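Local coordinates for protein aminopentol aminotransferase (Sphingopyxis macrogoltabida, PDB 6HBS) that catalyses the pyridoxal-phosphate-dependent deamination of aminopentol to its 2-keto product in fumonisin B1 degradation, preferring pyruvate as amino acceptor, at residues G134-L139 with D186-A191; Q176-A181 with R214-C219; A319-G324 with E391-T396; Q330-E335 with A395-F400. One frame throughout, in Å; residues are numbered along the deposited sequence. Where two conformers were deposited one is given.

Contact 1 of 4, residues G134-L139 with D186-A191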
loop_
_atom_site.group_PDB
_atom_site.type_symbol
_atom_site.label_atom_id
_atom_site.label_comp_id
_atom_site.label_asym_id
_atom_site.label_seq_id
_atom_site.Cartn_x
_atom_site.Cartn_y
_atom_site.Cartn_z
ATOM N N GLY A 134 -4.118 10.962 -23.822
ATOM C CA GLY A 134 -3.024 10.701 -24.764
ATOM C C GLY A 134 -1.938 11.763 -24.696
ATOM O O GLY A 134 -1.128 11.842 -25.593
ATOM N N ARG A 135 -1.861 12.514 -23.586
ATOM C CA ARG A 135 -0.875 13.576 -23.378
ATOM C C ARG A 135 0.040 13.218 -22.209
ATOM O O ARG A 135 -0.214 12.253 -21.450
ATOM C CB ARG A 135 -1.544 14.917 -23.080
ATOM C CG ARG A 135 -2.480 15.376 -24.183
ATOM C CD ARG A 135 -3.400 16.446 -23.645
ATOM N NE ARG A 135 -4.518 16.731 -24.525
ATOM C CZ ARG A 135 -5.627 17.344 -24.157
ATOM N NH1 ARG A 135 -6.609 17.460 -25.031
ATOM N NH2 ARG A 135 -5.755 17.838 -22.933
ATOM N N LYS A 136 1.108 13.997 -22.052
ATOM C CA LYS A 136 2.162 13.618 -21.139
ATOM C C LYS A 136 2.170 14.441 -19.843
ATOM O O LYS A 136 2.585 13.893 -18.801
ATOM C CB LYS A 136 3.520 13.759 -21.818
ATOM C CG LYS A 136 3.743 12.817 -22.986
ATOM C CD LYS A 136 5.113 12.967 -23.554
ATOM C CE LYS A 136 5.378 12.047 -24.719
ATOM N NZ LYS A 136 6.757 12.249 -25.219
ATOM N N THR A 137 1.799 15.735 -19.901
ATOM C CA THR A 137 2.213 16.655 -18.841
ATOM C C THR A 137 1.217 16.624 -17.676
ATOM O O THR A 137 0.010 16.822 -17.832
ATOM C CB THR A 137 2.466 18.087 -19.348
ATOM O OG1 THR A 137 3.477 18.041 -20.367
ATOM C CG2 THR A 137 2.929 18.991 -18.223
ATOM N N ILE A 138 1.771 16.423 -16.486
ATOM C CA ILE A 138 1.015 16.500 -15.236
ATOM C C ILE A 138 1.402 17.804 -14.519
ATOM O O ILE A 138 2.572 18.038 -14.264
ATOM C CB ILE A 138 1.301 15.259 -14.366
ATOM C CG1 ILE A 138 0.861 13.981 -15.078
ATOM C CG2 ILE A 138 0.654 15.399 -13.001
ATOM C CD1 ILE A 138 -0.621 13.773 -15.174
ATOM N N LEU A 139 0.414 18.645 -14.221
ATOM C CA LEU A 139 0.704 19.914 -13.517
ATOM C C LEU A 139 0.490 19.752 -12.007
ATOM O O LEU A 139 -0.623 19.427 -11.581
ATOM C CB LEU A 139 -0.200 21.014 -14.067
ATOM C CG LEU A 139 0.024 21.377 -15.541
ATOM C CD1 LEU A 139 -0.874 22.534 -15.963
ATOM C CD2 LEU A 139 1.485 21.645 -15.817
ATOM N N ASP A 186 1.442 23.885 -24.011
ATOM C CA ASP A 186 0.210 24.010 -24.726
ATOM C C ASP A 186 -0.108 22.704 -25.472
ATOM O O ASP A 186 0.749 22.173 -26.153
ATOM C CB ASP A 186 0.296 25.111 -25.784
ATOM C CG ASP A 186 -1.055 25.473 -26.347
ATOM O OD1 ASP A 186 -1.821 26.099 -25.613
ATOM O OD2 ASP A 186 -1.309 25.132 -27.511
ATOM N N GLY A 187 -1.338 22.200 -25.312
ATOM C CA GLY A 187 -1.832 21.007 -26.012
ATOM C C GLY A 187 -1.413 19.688 -25.350
ATOM O O GLY A 187 -1.772 18.603 -25.830
ATOM N N ASP A 188 -0.637 19.737 -24.269
ATOM C CA ASP A 188 -0.073 18.486 -23.748
ATOM C C ASP A 188 -0.430 18.274 -22.273
ATOM O O ASP A 188 0.277 17.523 -21.606
ATOM C CB ASP A 188 1.439 18.446 -23.919
ATOM C CG ASP A 188 2.049 17.089 -23.595
ATOM O OD1 ASP A 188 1.481 16.058 -24.020
ATOM O OD2 ASP A 188 3.065 17.072 -22.905
ATOM N N ILE A 189 -1.472 18.928 -21.757
ATOM C CA ILE A 189 -1.778 18.759 -20.304
ATOM C C ILE A 189 -2.727 17.559 -20.140
ATOM O O ILE A 189 -3.848 17.531 -20.644
ATOM C CB ILE A 189 -2.351 20.017 -19.634
ATOM C CG1 ILE A 189 -1.465 21.249 -19.862
ATOM C CG2 ILE A 189 -2.600 19.746 -18.146
ATOM C CD1 ILE A 189 -0.052 21.075 -19.414
ATOM N N ALA A 190 -2.254 16.573 -19.382
ATOM C CA ALA A 190 -3.052 15.379 -19.076
ATOM C C ALA A 190 -3.938 15.656 -17.858
ATOM O O ALA A 190 -5.106 15.260 -17.812
ATOM C CB ALA A 190 -2.131 14.219 -18.831
ATOM N N ALA A 191 -3.374 16.356 -16.861
ATOM C CA ALA A 191 -4.087 16.647 -15.633
ATOM C C ALA A 191 -3.453 17.801 -14.852
ATOM O O ALA A 191 -2.252 18.079 -14.991
ATOM C CB ALA A 191 -4.106 15.413 -14.776
#
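Leu139 and Ile189 form the apolar centre between two neighbouring parallel strands, their side chains crossing at about a right angle with Leu139 CD1 3.8 Å from Ile189 CD1. Thr137 turns its methyl the same way, and its CG2 also lies 3.8 Å from Ile189 CD1; helix 175-184 covers this face through Phe182. On the face carrying Ile138 and Ala191, Ile138 CD1 touches Ala191 CB at 3.9 Å and also meets the methyl of Ala190. The alanines are short enough to fit beneath helix 118-133.

The pairing slips by one residue between Thr137-Ile189 and Ile138-Ala191, a beta bulge at which Ala190 N still donates to Thr137 O at 2.8 Å. Leu139 N continues the parallel pattern to Ala191 O.

Further out, Asp188 folds its carboxylate back over the start of the other strand, CG anti to the backbone N (chi1 -171°). OD1 accepts Lys136 N at 2.9 Å and OD2 accepts the Thr137 hydroxyl OG1 at 2.7 Å, both donors standing above the carboxylate plane. Arg135 runs extended past Gly187 until NH2 meets Ile189 O at 3.0 Å (167°) in the guanidinium plane, while NH1 bonds Thr223 O. An alanine at Arg135 would probably leave Ile189 O and Thr223 O without their guanidinium donor and strip the cover from Gly187.

Asp188 thus grips a backbone N-H and a hydroxyl, one with each oxygen. The positive charges of Arg135 and Lys136 lie nearby without touching it, and would probably favour its ionised form.

Contact 2 of 4, residues Q176-A181 with R214-C219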
loop_
_atom_site.group_PDB
_atom_site.type_symbol
_atom_site.label_atom_id
_atom_site.label_comp_id
_atom_site.label_asym_id
_atom_site.label_seq_id
_atom_site.Cartn_x
_atom_site.Cartn_y
_atom_site.Cartn_z
ATOM N N GLN A 176 -2.883 33.022 -12.409
ATOM C CA GLN A 176 -2.027 33.401 -13.558
ATOM C C GLN A 176 -0.969 32.317 -13.783
ATOM O O GLN A 176 -0.750 31.921 -14.900
ATOM C CB GLN A 176 -1.389 34.785 -13.349
ATOM C CG GLN A 176 -0.543 35.282 -14.532
ATOM C CD GLN A 176 -1.321 35.446 -15.818
ATOM O OE1 GLN A 176 -2.404 36.034 -15.856
ATOM N NE2 GLN A 176 -0.780 34.917 -16.894
ATOM N N SER A 177 -0.342 31.842 -12.700
ATOM C CA SER A 177 0.698 30.809 -12.729
ATOM C C SER A 177 0.135 29.537 -13.367
ATOM O O SER A 177 0.778 28.909 -14.201
ATOM C CB SER A 177 1.212 30.518 -11.336
ATOM O OG SER A 177 2.296 29.629 -11.370
ATOM N N LEU A 178 -1.069 29.144 -12.941
ATOM C CA LEU A 178 -1.678 27.928 -13.471
ATOM C C LEU A 178 -2.011 28.100 -14.959
ATOM O O LEU A 178 -1.723 27.214 -15.755
ATOM C CB LEU A 178 -2.931 27.607 -12.657
ATOM C CG LEU A 178 -3.630 26.315 -13.079
ATOM C CD1 LEU A 178 -2.655 25.148 -13.176
ATOM C CD2 LEU A 178 -4.784 26.017 -12.146
ATOM N N SER A 179 -2.661 29.222 -15.320
ATOM C CA SER A 179 -2.943 29.564 -16.720
ATOM C C SER A 179 -1.659 29.445 -17.544
ATOM O O SER A 179 -1.639 28.803 -18.598
ATOM C CB SER A 179 -3.527 30.955 -16.871
ATOM O OG SER A 179 -4.683 31.114 -16.070
ATOM N N ASP A 180 -0.583 30.076 -17.058
ATOM C CA ASP A 180 0.654 30.049 -17.765
ATOM C C ASP A 180 1.170 28.618 -17.916
ATOM O O ASP A 180 1.728 28.291 -18.958
ATOM C CB ASP A 180 1.734 30.894 -17.102
ATOM C CG ASP A 180 1.485 32.392 -17.236
ATOM O OD1 ASP A 180 0.701 32.793 -18.107
ATOM O OD2 ASP A 180 2.080 33.140 -16.464
ATOM N N ALA A 181 1.043 27.803 -16.864
ATOM C CA ALA A 181 1.537 26.452 -16.922
ATOM C C ALA A 181 0.845 25.678 -18.043
ATOM O O ALA A 181 1.484 24.811 -18.705
ATOM C CB ALA A 181 1.332 25.777 -15.574
ATOM N N ARG A 214 -11.535 28.117 -9.734
ATOM C CA ARG A 214 -12.279 28.318 -10.960
ATOM C C ARG A 214 -11.350 28.222 -12.170
ATOM O O ARG A 214 -11.661 27.587 -13.141
ATOM C CB ARG A 214 -12.993 29.667 -10.953
ATOM C CG ARG A 214 -14.239 29.667 -10.091
ATOM C CD ARG A 214 -14.698 31.072 -9.772
ATOM N NE ARG A 214 -15.920 30.985 -8.986
ATOM C CZ ARG A 214 -16.567 32.026 -8.458
ATOM N NH1 ARG A 214 -15.979 33.211 -8.362
ATOM N NH2 ARG A 214 -17.811 31.869 -8.032
ATOM N N THR A 215 -10.189 28.862 -12.106
ATOM C CA THR A 215 -9.282 28.786 -13.208
ATOM C C THR A 215 -8.841 27.324 -13.453
ATOM O O THR A 215 -8.728 26.896 -14.586
ATOM C CB THR A 215 -8.075 29.688 -12.989
ATOM O OG1 THR A 215 -8.572 31.012 -12.799
ATOM C CG2 THR A 215 -7.103 29.608 -14.148
ATOM N N ALA A 216 -8.598 26.551 -12.391
ATOM C CA ALA A 216 -8.234 25.154 -12.588
ATOM C C ALA A 216 -9.346 24.455 -13.374
ATOM O O ALA A 216 -9.081 23.724 -14.350
ATOM C CB ALA A 216 -7.956 24.495 -11.244
ATOM N N ARG A 217 -10.596 24.689 -12.967
ATOM C CA ARG A 217 -11.718 23.940 -13.542
ATOM C C ARG A 217 -11.925 24.379 -14.998
ATOM O O ARG A 217 -12.176 23.564 -15.877
ATOM C CB ARG A 217 -12.980 24.129 -12.701
ATOM C CG ARG A 217 -14.247 23.469 -13.243
ATOM C CD ARG A 217 -14.272 21.938 -13.240
ATOM N NE ARG A 217 -13.487 21.326 -14.302
ATOM C CZ ARG A 217 -13.258 20.014 -14.455
ATOM N NH1 ARG A 217 -13.526 19.158 -13.475
ATOM N NH2 ARG A 217 -12.759 19.557 -15.596
ATOM N N LYS A 218 -11.823 25.684 -15.248
ATOM C CA LYS A 218 -12.035 26.237 -16.598
ATOM C C LYS A 218 -10.927 25.823 -17.577
ATOM O O LYS A 218 -11.207 25.470 -18.705
ATOM C CB LYS A 218 -12.169 27.764 -16.511
ATOM C CG LYS A 218 -12.274 28.472 -17.854
ATOM C CD LYS A 218 -12.269 29.997 -17.752
ATOM C CE LYS A 218 -10.933 30.577 -17.323
ATOM N NZ LYS A 218 -9.868 30.307 -18.321
ATOM N N CYS A 219 -9.661 25.867 -17.181
ATOM C CA CYS A 219 -8.596 25.437 -18.055
ATOM C C CYS A 219 -8.726 23.940 -18.361
ATOM O O CYS A 219 -8.485 23.498 -19.502
ATOM C CB CYS A 219 -7.230 25.719 -17.451
ATOM S SG CYS A 219 -6.858 27.493 -17.401
#
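Leu178 lays one methyl on the backbone of the neighbouring helix at Ala216. Its CG stands anti to the backbone N (chi1 -178°), and CD2 ends 3.6 Å from both Ala216 CA and Ala216 CB. Alanine suits this site because its single methyl lets a leucine branch come right up to the helix.

Beside this pair, Ser179 holds OG anti to its carbonyl carbon and beside its own backbone N (chi1 -55°) in one of two conformers. There OG bonds Ala175 O one turn back, and the same atom touches the Thr215 methyl, CG2, at 3.4 Å. Thr215 is turned in a matching way: its hydroxyl goes to Glu211 O in its own helix, which leaves CG2, anti to the backbone N, to face Ser179. Cys219 comes next, its CB pointing toward the other helix and its side chain also touching Phe182.

The segment axes approach to 9.6 Å and run nearly parallel, at 18°, an ordinary packing distance, with small residues where the helices meet. Helix 175-184 leads into strand 189-194 and helix 210-223 into strand 226-230, adjacent parallel strands. Such side-by-side helices are the connections of successive beta-alpha-beta units in the large domain of fold type I aminotransferases.

Contact 3 of 4, residues A319-G324 with E391-T396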
loop_
_atom_site.group_PDB
_atom_site.type_symbol
_atom_site.label_atom_id
_atom_site.label_comp_id
_atom_site.label_asym_id
_atom_site.label_seq_id
_atom_site.Cartn_x
_atom_site.Cartn_y
_atom_site.Cartn_z
ATOM N N ALA A 319 -11.833 25.081 16.931
ATOM C CA ALA A 319 -12.094 26.530 17.125
ATOM C C ALA A 319 -11.772 26.932 18.580
ATOM O O ALA A 319 -11.146 27.996 18.829
ATOM C CB ALA A 319 -13.524 26.824 16.744
ATOM N N ALA A 320 -12.155 26.069 19.544
ATOM C CA ALA A 320 -11.924 26.339 20.979
ATOM C C ALA A 320 -10.430 26.381 21.262
ATOM O O ALA A 320 -9.957 27.223 22.037
ATOM C CB ALA A 320 -12.607 25.318 21.877
ATOM N N LEU A 321 -9.686 25.429 20.692
ATOM C CA LEU A 321 -8.261 25.391 20.903
ATOM C C LEU A 321 -7.638 26.663 20.323
ATOM O O LEU A 321 -6.739 27.246 20.962
ATOM C CB LEU A 321 -7.652 24.151 20.230
ATOM C CG LEU A 321 -6.134 24.081 20.260
ATOM C CD1 LEU A 321 -5.611 23.946 21.675
ATOM C CD2 LEU A 321 -5.626 22.932 19.389
ATOM N N ARG A 322 -8.054 27.024 19.111
ATOM C CA ARG A 322 -7.519 28.209 18.381
ATOM C C ARG A 322 -7.753 29.499 19.198
ATOM O O ARG A 322 -6.820 30.285 19.406
ATOM C CB ARG A 322 -8.170 28.334 17.004
ATOM C CG ARG A 322 -7.750 29.587 16.236
ATOM C CD ARG A 322 -8.011 29.501 14.746
ATOM N NE ARG A 322 -7.066 28.547 14.169
ATOM C CZ ARG A 322 -6.964 28.297 12.869
ATOM N NH1 ARG A 322 -7.815 28.868 12.025
ATOM N NH2 ARG A 322 -6.007 27.489 12.436
ATOM N N ALA A 323 -8.992 29.700 19.653
ATOM C CA ALA A 323 -9.369 30.856 20.517
ATOM C C ALA A 323 -8.514 30.885 21.783
ATOM O O ALA A 323 -7.974 31.937 22.162
ATOM C CB ALA A 323 -10.830 30.780 20.874
ATOM N N GLY A 324 -8.382 29.718 22.438
ATOM C CA GLY A 324 -7.585 29.611 23.623
ATOM C C GLY A 324 -6.141 30.021 23.408
ATOM O O GLY A 324 -5.534 30.728 24.261
ATOM N N GLU A 391 -7.702 20.765 29.231
ATOM C CA GLU A 391 -6.438 20.247 29.747
ATOM C C GLU A 391 -5.292 20.580 28.779
ATOM O O GLU A 391 -4.147 20.807 29.206
ATOM C CB GLU A 391 -6.528 18.735 30.006
ATOM C CG GLU A 391 -7.176 18.397 31.340
ATOM C CD GLU A 391 -6.587 19.136 32.540
ATOM O OE1 GLU A 391 -5.382 18.966 32.817
ATOM O OE2 GLU A 391 -7.320 19.938 33.149
ATOM N N THR A 392 -5.587 20.611 27.475
ATOM C CA THR A 392 -4.557 20.984 26.509
ATOM C C THR A 392 -4.036 22.394 26.841
ATOM O O THR A 392 -2.838 22.663 26.856
ATOM C CB THR A 392 -5.122 20.872 25.093
ATOM O OG1 THR A 392 -5.401 19.485 24.859
ATOM C CG2 THR A 392 -4.178 21.433 24.067
ATOM N N LEU A 393 -4.985 23.290 27.085
ATOM C CA LEU A 393 -4.717 24.713 27.252
ATOM C C LEU A 393 -3.998 24.975 28.576
ATOM O O LEU A 393 -3.191 25.891 28.628
ATOM C CB LEU A 393 -6.013 25.517 27.125
ATOM C CG LEU A 393 -6.557 25.666 25.706
ATOM C CD1 LEU A 393 -7.992 26.180 25.744
ATOM C CD2 LEU A 393 -5.697 26.567 24.827
ATOM N N GLU A 394 -4.170 24.113 29.584
ATOM C CA GLU A 394 -3.326 24.197 30.787
ATOM C C GLU A 394 -1.873 23.854 30.437
ATOM O O GLU A 394 -0.940 24.486 30.926
ATOM C CB GLU A 394 -3.800 23.256 31.898
ATOM C CG GLU A 394 -5.291 23.329 32.185
ATOM C CD GLU A 394 -5.734 23.947 33.504
ATOM O OE1 GLU A 394 -6.794 23.513 34.025
ATOM O OE2 GLU A 394 -5.047 24.879 33.986
ATOM N N ALA A 395 -1.680 22.851 29.568
ATOM C CA ALA A 395 -0.342 22.427 29.156
ATOM C C ALA A 395 0.330 23.507 28.308
ATOM O O ALA A 395 1.517 23.787 28.475
ATOM C CB ALA A 395 -0.422 21.127 28.396
ATOM N N THR A 396 -0.447 24.099 27.400
ATOM C CA THR A 396 0.095 25.086 26.474
ATOM C C THR A 396 0.463 26.364 27.238
ATOM O O THR A 396 1.422 27.048 26.892
ATOM C CB THR A 396 -0.851 25.374 25.307
ATOM O OG1 THR A 396 -2.120 25.835 25.753
ATOM C CG2 THR A 396 -1.028 24.164 24.416
#
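Ala320 opens the contact with its backbone, its carbonyl O lying 4.3 Å from Leu393 CD1, a loose approach at the outer margin. It is this carbonyl, and not the alanine methyl, that the leucine meets.

Leu321 does more. Its CG is anti to the backbone N (chi1 174°), and from there CD1 reaches the methyl of Thr392, with Leu321 CD1 3.8 Å from Thr392 CG2; the two side chains cross at about a right angle. The same CD1 lies 4.1 Å from Leu393 CD2, so one leucine branch touches two successive residues of the other helix. Tyr58 packs on Leu321 as well, and its hydroxyl bonds Thr392 OG1, which also bonds Asp388 O within its own helix. The threonine therefore keeps its polar branch engaged elsewhere and offers its methyl here.

Gly324, one turn after Ala320, brings the backbones nearest, its CA 6.7 Å from that of Leu393. Leu393 CD2 rests 3.8 Å from Gly324 C and equally near Gly324 CA. Glycine suits the place, since a CB on this carbon would fall only 2.6 Å from Leu393 CD1. The segment axes lie 10.4 Å apart and are inclined at 27°. A polar tie comes one turn further on, where Gln328 bonds Leu393 O and Thr396 OG1.

What joins helices 310-332 and 386-405 between these two segments is thus methyl against methyl and methyl against bare backbone, a fit of shape without directional bonds.

Contact 4 of 4, residues Q330-E335 with A395-F400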
loop_
_atom_site.group_PDB
_atom_site.type_symbol
_atom_site.label_atom_id
_atom_site.label_comp_id
_atom_site.label_asym_id
_atom_site.label_seq_id
_atom_site.Cartn_x
_atom_site.Cartn_y
_atom_site.Cartn_z
ATOM N N GLN A 330 -1.327 36.363 23.310
ATOM C CA GLN A 330 -1.380 37.783 23.663
ATOM C C GLN A 330 -0.904 38.000 25.114
ATOM O O GLN A 330 -0.128 38.920 25.369
ATOM C CB GLN A 330 -2.787 38.324 23.411
ATOM C CG GLN A 330 -3.057 38.649 21.948
ATOM C CD GLN A 330 -4.071 39.758 21.781
ATOM O OE1 GLN A 330 -3.880 40.872 22.294
ATOM N NE2 GLN A 330 -5.149 39.481 21.042
ATOM N N ARG A 331 -1.333 37.130 26.039
ATOM C CA ARG A 331 -1.082 37.244 27.477
ATOM C C ARG A 331 0.414 37.095 27.791
ATOM O O ARG A 331 0.926 37.722 28.714
ATOM C CB ARG A 331 -1.911 36.195 28.232
ATOM C CG ARG A 331 -1.855 36.321 29.748
ATOM C CD ARG A 331 -2.719 35.301 30.474
ATOM N NE ARG A 331 -2.019 34.038 30.695
ATOM C CZ ARG A 331 -1.007 33.865 31.547
ATOM N NH1 ARG A 331 -0.524 34.891 32.233
ATOM N NH2 ARG A 331 -0.477 32.665 31.713
ATOM N N HIS A 332 1.099 36.219 27.057
ATOM C CA HIS A 332 2.514 35.922 27.264
ATOM C C HIS A 332 3.420 36.750 26.334
ATOM O O HIS A 332 4.647 36.659 26.455
ATOM C CB HIS A 332 2.763 34.429 27.022
ATOM C CG HIS A 332 2.354 33.542 28.143
ATOM N ND1 HIS A 332 1.165 32.848 28.129
ATOM C CD2 HIS A 332 2.993 33.192 29.276
ATOM C CE1 HIS A 332 1.078 32.116 29.218
ATOM N NE2 HIS A 332 2.193 32.307 29.940
ATOM N N GLY A 333 2.831 37.496 25.386
ATOM C CA GLY A 333 3.566 38.366 24.457
ATOM C C GLY A 333 4.378 37.583 23.437
ATOM O O GLY A 333 5.453 38.022 23.038
ATOM N N LEU A 334 3.871 36.414 23.015
ATOM C CA LEU A 334 4.534 35.574 22.021
ATOM C C LEU A 334 3.551 35.319 20.881
ATOM O O LEU A 334 2.756 34.398 20.978
ATOM C CB LEU A 334 4.936 34.239 22.652
ATOM C CG LEU A 334 6.232 34.204 23.454
ATOM C CD1 LEU A 334 6.365 32.862 24.170
ATOM C CD2 LEU A 334 7.446 34.444 22.566
ATOM N N GLU A 335 3.655 36.093 19.802
ATOM C CA GLU A 335 2.692 36.050 18.684
ATOM C C GLU A 335 2.740 34.710 17.919
ATOM O O GLU A 335 3.824 34.240 17.527
ATOM C CB GLU A 335 2.955 37.192 17.707
ATOM C CG GLU A 335 1.777 37.455 16.792
ATOM C CD GLU A 335 2.082 38.446 15.678
ATOM O OE1 GLU A 335 3.218 38.941 15.649
ATOM O OE2 GLU A 335 1.188 38.691 14.830
ATOM N N ALA A 395 -1.680 22.851 29.568
ATOM C CA ALA A 395 -0.342 22.427 29.156
ATOM C C ALA A 395 0.330 23.507 28.308
ATOM O O ALA A 395 1.517 23.787 28.475
ATOM C CB ALA A 395 -0.422 21.127 28.396
ATOM N N THR A 396 -0.447 24.099 27.400
ATOM C CA THR A 396 0.095 25.086 26.474
ATOM C C THR A 396 0.463 26.364 27.238
ATOM O O THR A 396 1.422 27.048 26.892
ATOM C CB THR A 396 -0.851 25.374 25.307
ATOM O OG1 THR A 396 -2.120 25.835 25.753
ATOM C CG2 THR A 396 -1.028 24.164 24.416
ATOM N N ASP A 397 -0.293 26.660 28.289
ATOM C CA ASP A 397 -0.023 27.835 29.138
ATOM C C ASP A 397 1.351 27.674 29.780
ATOM O O ASP A 397 2.199 28.578 29.680
ATOM C CB ASP A 397 -1.110 28.022 30.198
ATOM C CG ASP A 397 -0.950 29.357 30.915
ATOM O OD1 ASP A 397 -1.249 30.398 30.285
ATOM O OD2 ASP A 397 -0.443 29.345 32.051
ATOM N N ARG A 398 1.577 26.504 30.407
ATOM C CA ARG A 398 2.867 26.202 31.014
ATOM C C ARG A 398 3.986 26.217 29.965
ATOM O O ARG A 398 5.147 26.498 30.281
ATOM C CB ARG A 398 2.789 24.871 31.771
ATOM C CG ARG A 398 1.905 24.984 33.006
ATOM C CD ARG A 398 2.023 23.854 34.004
ATOM N NE ARG A 398 1.642 22.582 33.422
ATOM C CZ ARG A 398 0.392 22.158 33.264
ATOM N NH1 ARG A 398 -0.608 22.870 33.760
ATOM N NH2 ARG A 398 0.157 21.036 32.593
ATOM N N ALA A 399 3.653 25.875 28.717
ATOM C CA ALA A 399 4.644 25.772 27.679
ATOM C C ALA A 399 5.108 27.170 27.266
ATOM O O ALA A 399 6.298 27.387 27.049
ATOM C CB ALA A 399 4.098 24.967 26.511
ATOM N N PHE A 400 4.161 28.099 27.117
ATOM C CA PHE A 400 4.479 29.512 26.867
ATOM C C PHE A 400 5.409 30.045 27.967
ATOM O O PHE A 400 6.430 30.667 27.645
ATOM C CB PHE A 400 3.208 30.360 26.762
ATOM C CG PHE A 400 2.481 30.276 25.441
ATOM C CD1 PHE A 400 3.040 30.788 24.282
ATOM C CD2 PHE A 400 1.218 29.730 25.361
ATOM C CE1 PHE A 400 2.371 30.686 23.069
ATOM C CE2 PHE A 400 0.545 29.647 24.155
ATOM C CZ PHE A 400 1.128 30.111 23.008
HETATM O O HOH W 1 -3.699 32.534 29.675
#
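Asp397 meets Arg331 in a salt bridge at the exposed side of this contact. Its CG is anti to the backbone N (chi1 -171°), and OD1 accepts Arg331 NH2 at 2.8 Å through the syn lone pair, almost straight at 172°. Asp397 OD1 lies in the guanidinium plane of Arg331, and guanidinium and carboxylate are nearly coplanar although the two side chains cross. OD1 also sits at the edge of the His332 ring, 3.1 Å from His332 CE1.

Phe400, one turn later, points CB over the other ring: it stands 3.5 Å from the centroid of the His332 ring, a CH-pi contact over the face. The two rings are near parallel, at 20°, but slid apart to 5.4 Å between centroids, so they barely overlap. On the opposite face of the imidazole, nearer its rim, lies Arg331 NH1. At the edge of the phenyl ring Leu334 CD1 comes 3.9 Å from Phe400 CD1, brought there by the Schellman turn at Gly333 that ends helix 310-332, while Trp361 meets the same ring.

An alanine at His332 would probably open a gap between Arg331 and Phe400 and leave Gln328 O without its ND1 partner.

The contact thus grades from an ion pair at the surface, through an imidazole serving both polar and apolar neighbours, to buried hydrocarbon; the bond from ND1 to Gln328 O and the neighbours on both faces fix the ring's rotation.

How the contacts relate
Contacts 1 and 2 belong to the buried interior around the seven-stranded sheet: contact 1 joins two of its strands, contact 2 joins two helices that pack against the same sheet, and they touch where Leu139 packs on Ala181 and Leu178. Contacts 3 and 4 lie far away, about 39 to 49 Å from the first two between centres, and are only partly buried. Both hold helices 310-332 and 386-405 together, sharing Ala395 and Thr396 with centres about 10 Å apart. The chemistry follows place: backbone and side-chain hydrogen bonds share the work between strands, small residues and methyls between helices in contacts 2 and 3, and a salt bridge with aromatic packing at the helix end in contact 4.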